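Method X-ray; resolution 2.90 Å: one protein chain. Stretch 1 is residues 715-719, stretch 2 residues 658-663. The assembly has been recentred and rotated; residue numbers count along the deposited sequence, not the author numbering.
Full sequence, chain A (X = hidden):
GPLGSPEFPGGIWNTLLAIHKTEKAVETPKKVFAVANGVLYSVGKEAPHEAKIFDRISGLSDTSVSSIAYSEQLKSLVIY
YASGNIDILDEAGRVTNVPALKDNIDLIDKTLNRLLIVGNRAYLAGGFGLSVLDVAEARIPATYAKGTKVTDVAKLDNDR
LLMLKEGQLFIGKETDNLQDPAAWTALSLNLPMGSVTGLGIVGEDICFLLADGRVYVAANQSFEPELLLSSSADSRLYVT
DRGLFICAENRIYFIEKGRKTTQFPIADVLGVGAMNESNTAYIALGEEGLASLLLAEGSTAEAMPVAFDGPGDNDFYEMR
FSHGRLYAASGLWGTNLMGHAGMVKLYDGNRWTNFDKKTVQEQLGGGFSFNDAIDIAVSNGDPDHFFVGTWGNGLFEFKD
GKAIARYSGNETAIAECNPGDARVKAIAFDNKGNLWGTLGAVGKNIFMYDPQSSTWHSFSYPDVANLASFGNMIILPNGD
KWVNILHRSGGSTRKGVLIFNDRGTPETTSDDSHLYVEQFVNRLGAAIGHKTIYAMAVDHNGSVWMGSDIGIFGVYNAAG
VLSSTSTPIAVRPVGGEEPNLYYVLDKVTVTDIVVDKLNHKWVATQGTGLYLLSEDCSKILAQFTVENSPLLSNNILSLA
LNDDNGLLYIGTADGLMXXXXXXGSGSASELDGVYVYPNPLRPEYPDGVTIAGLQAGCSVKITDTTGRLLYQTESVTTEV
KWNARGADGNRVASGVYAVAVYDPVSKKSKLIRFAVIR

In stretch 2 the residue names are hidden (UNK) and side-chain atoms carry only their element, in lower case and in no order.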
# COMPACT_ATOMS: atom_id res chain seq x y z
N SER A 715 -26.28 3.38 -14.77
CA SER A 715 -24.98 2.78 -14.53
C SER A 715 -24.42 3.26 -13.20
O SER A 715 -24.39 4.47 -12.93
CB SER A 715 -24.02 3.09 -15.67
OG SER A 715 -22.88 2.26 -15.56
N VAL A 716 -24.03 2.30 -12.34
CA VAL A 716 -23.46 2.58 -11.01
C VAL A 716 -21.94 2.85 -11.18
O VAL A 716 -21.47 3.92 -10.81
CB VAL A 716 -23.77 1.45 -9.96
CG1 VAL A 716 -23.54 0.04 -10.52
CG2 VAL A 716 -23.01 1.67 -8.66
N THR A 717 -21.23 1.87 -11.79
CA THR A 717 -19.81 1.82 -12.12
C THR A 717 -19.67 1.76 -13.67
O THR A 717 -20.37 2.46 -14.39
CB THR A 717 -19.16 0.62 -11.35
OG1 THR A 717 -17.75 0.55 -11.63
CG2 THR A 717 -19.84 -0.73 -11.66
N THR A 718 -18.75 0.94 -14.17
CA THR A 718 -18.42 0.72 -15.57
C THR A 718 -19.21 -0.49 -16.07
O THR A 718 -19.31 -0.71 -17.28
CB THR A 718 -16.87 0.53 -15.72
OG1 THR A 718 -16.23 0.41 -14.43
CG2 THR A 718 -16.23 1.69 -16.47
N GLU A 719 -19.80 -1.24 -15.13
CA GLU A 719 -20.58 -2.44 -15.41
C GLU A 719 -22.01 -2.37 -14.86
O GLU A 719 -22.29 -1.70 -13.86
CB GLU A 719 -19.87 -3.67 -14.81
CG GLU A 719 -18.70 -4.20 -15.63
CD GLU A 719 -17.78 -5.20 -14.94
OE1 GLU A 719 -18.18 -5.79 -13.92
OE2 GLU A 719 -16.65 -5.41 -15.46
N UNK A 658 -5.79 2.06 -8.18
CA UNK A 658 -6.68 2.90 -8.98
C UNK A 658 -7.84 2.08 -9.50
O UNK A 658 -7.62 1.01 -10.08
o UNK A 658 -5.55 2.69 -11.13
c UNK A 658 -4.92 4.55 -9.73
c UNK A 658 -6.00 3.63 -10.16
N UNK A 659 -9.05 2.63 -9.33
CA UNK A 659 -10.29 2.03 -9.79
C UNK A 659 -10.96 2.98 -10.78
O UNK A 659 -11.09 4.18 -10.50
c UNK A 659 -14.12 -0.46 -9.61
c UNK A 659 -12.59 1.28 -8.93
c UNK A 659 -12.84 -0.04 -9.28
c UNK A 659 -15.16 0.44 -9.62
c UNK A 659 -14.93 1.76 -9.27
c UNK A 659 -13.65 2.17 -8.92
c UNK A 659 -11.20 1.73 -8.58
N UNK A 660 -11.36 2.45 -11.97
CA UNK A 660 -12.03 3.27 -12.99
C UNK A 660 -13.47 3.38 -12.60
O UNK A 660 -14.20 2.38 -12.65
c UNK A 660 -12.66 3.40 -15.51
o UNK A 660 -13.23 5.73 -15.26
c UNK A 660 -12.40 4.89 -15.64
n UNK A 660 -11.27 5.24 -16.25
c UNK A 660 -11.85 2.69 -14.41
N UNK A 661 -13.86 4.58 -12.15
CA UNK A 661 -15.17 4.94 -11.61
C UNK A 661 -16.24 5.06 -12.72
O UNK A 661 -17.43 4.81 -12.46
c UNK A 661 -15.02 6.24 -10.81
o UNK A 661 -13.98 6.04 -9.86
c UNK A 661 -16.26 6.63 -10.04
N UNK A 662 -15.82 5.45 -13.93
CA UNK A 662 -16.72 5.66 -15.06
C UNK A 662 -17.43 6.99 -14.90
O UNK A 662 -18.50 7.21 -15.47
N UNK A 663 -16.80 7.91 -14.14
CA UNK A 663 -17.22 9.24 -13.74
C UNK A 663 -16.37 10.26 -14.53
O UNK A 663 -16.50 11.47 -14.34
o UNK A 663 -18.36 8.81 -11.69
c UNK A 663 -16.65 10.58 -11.56
c UNK A 663 -17.11 9.24 -12.20

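Position 658 carries three side-chain atoms, a carbon bonded to one oxygen and one carbon. Branching at CB with a hydroxyl and a methyl identifies threonine. Thr 658 lies in a strand, where beta-branched residues are readily accommodated, and its side chain stays out of reach of stretch 1.

At position 659 a single carbon leads into a ring of six carbons with no heteroatom, which is phenylalanine. The CA-to-CB bond of Phe 659 points sideways, but with chi1 in the t rotamer the end of the ring comes nearer, and CZ lies 3.3 Å from Thr 717 OG1. The hydroxyl oxygen approaches the ring obliquely. A long, flat, nonpolar side chain suits this buried strand position because it reaches stretch 1 from a distant backbone.

Position 660 has a chain of three carbons, the third bearing an oxygen and a nitrogen. Three carbons ending in an amide make glutamine. The aliphatic part of Gln 660 meets stretch 1, with CG 4.1 Å from Thr 718 CG2. Its amide folds back on its own stretch: OE1 accepts a hydrogen bond from the backbone N of 662 at 2.9 Å, bracing the turn, while NE2 is satisfied elsewhere in the structure.

Position 661 again shows a carbon holding one oxygen and one carbon, hence threonine. The CA-to-CB bond of Thr 661 points away from stretch 1, so the backbone makes the approach, its O lying 3.8 Å from Thr 717 CA. The hydroxyl finds its hydrogen bond elsewhere in the structure.

Position 662 has no side-chain atoms and is glycine. Its phi of 78° by itself favours this residue, and a CB would point toward stretch 1, tightly placed at 3.4 Å from Thr 717 O and 3.5 Å from Thr 718 CG2. Without one, Gly 662 CA can sit 4.2 Å from Thr 718 CG2.

Position 663 repeats the carbon with one oxygen and one carbon: threonine. Thr 663 points its CA-to-CB bond sideways and makes no contact with stretch 1, so nothing here singles out its type.

The contact is small, burying 192 Å² in all, and the two segments run at 104° to each other. Thr 717 and Thr 718 carry nearly all of stretch 1's share. Their hydroxyls, OG1 to OG1, are hydrogen-bonded at 3.2 Å, and Thr 718 OG1 also lies 3.3 Å from Gln 660 O, a weak hydrogen bond at best. Most of the contact is packing: Thr 717 and Thr 718 lie against the ring of Phe 659, Gln 660, the backbone of Thr 661 and the bare Gly 662.

Stretch 2, residues 658-663: TFQTGT
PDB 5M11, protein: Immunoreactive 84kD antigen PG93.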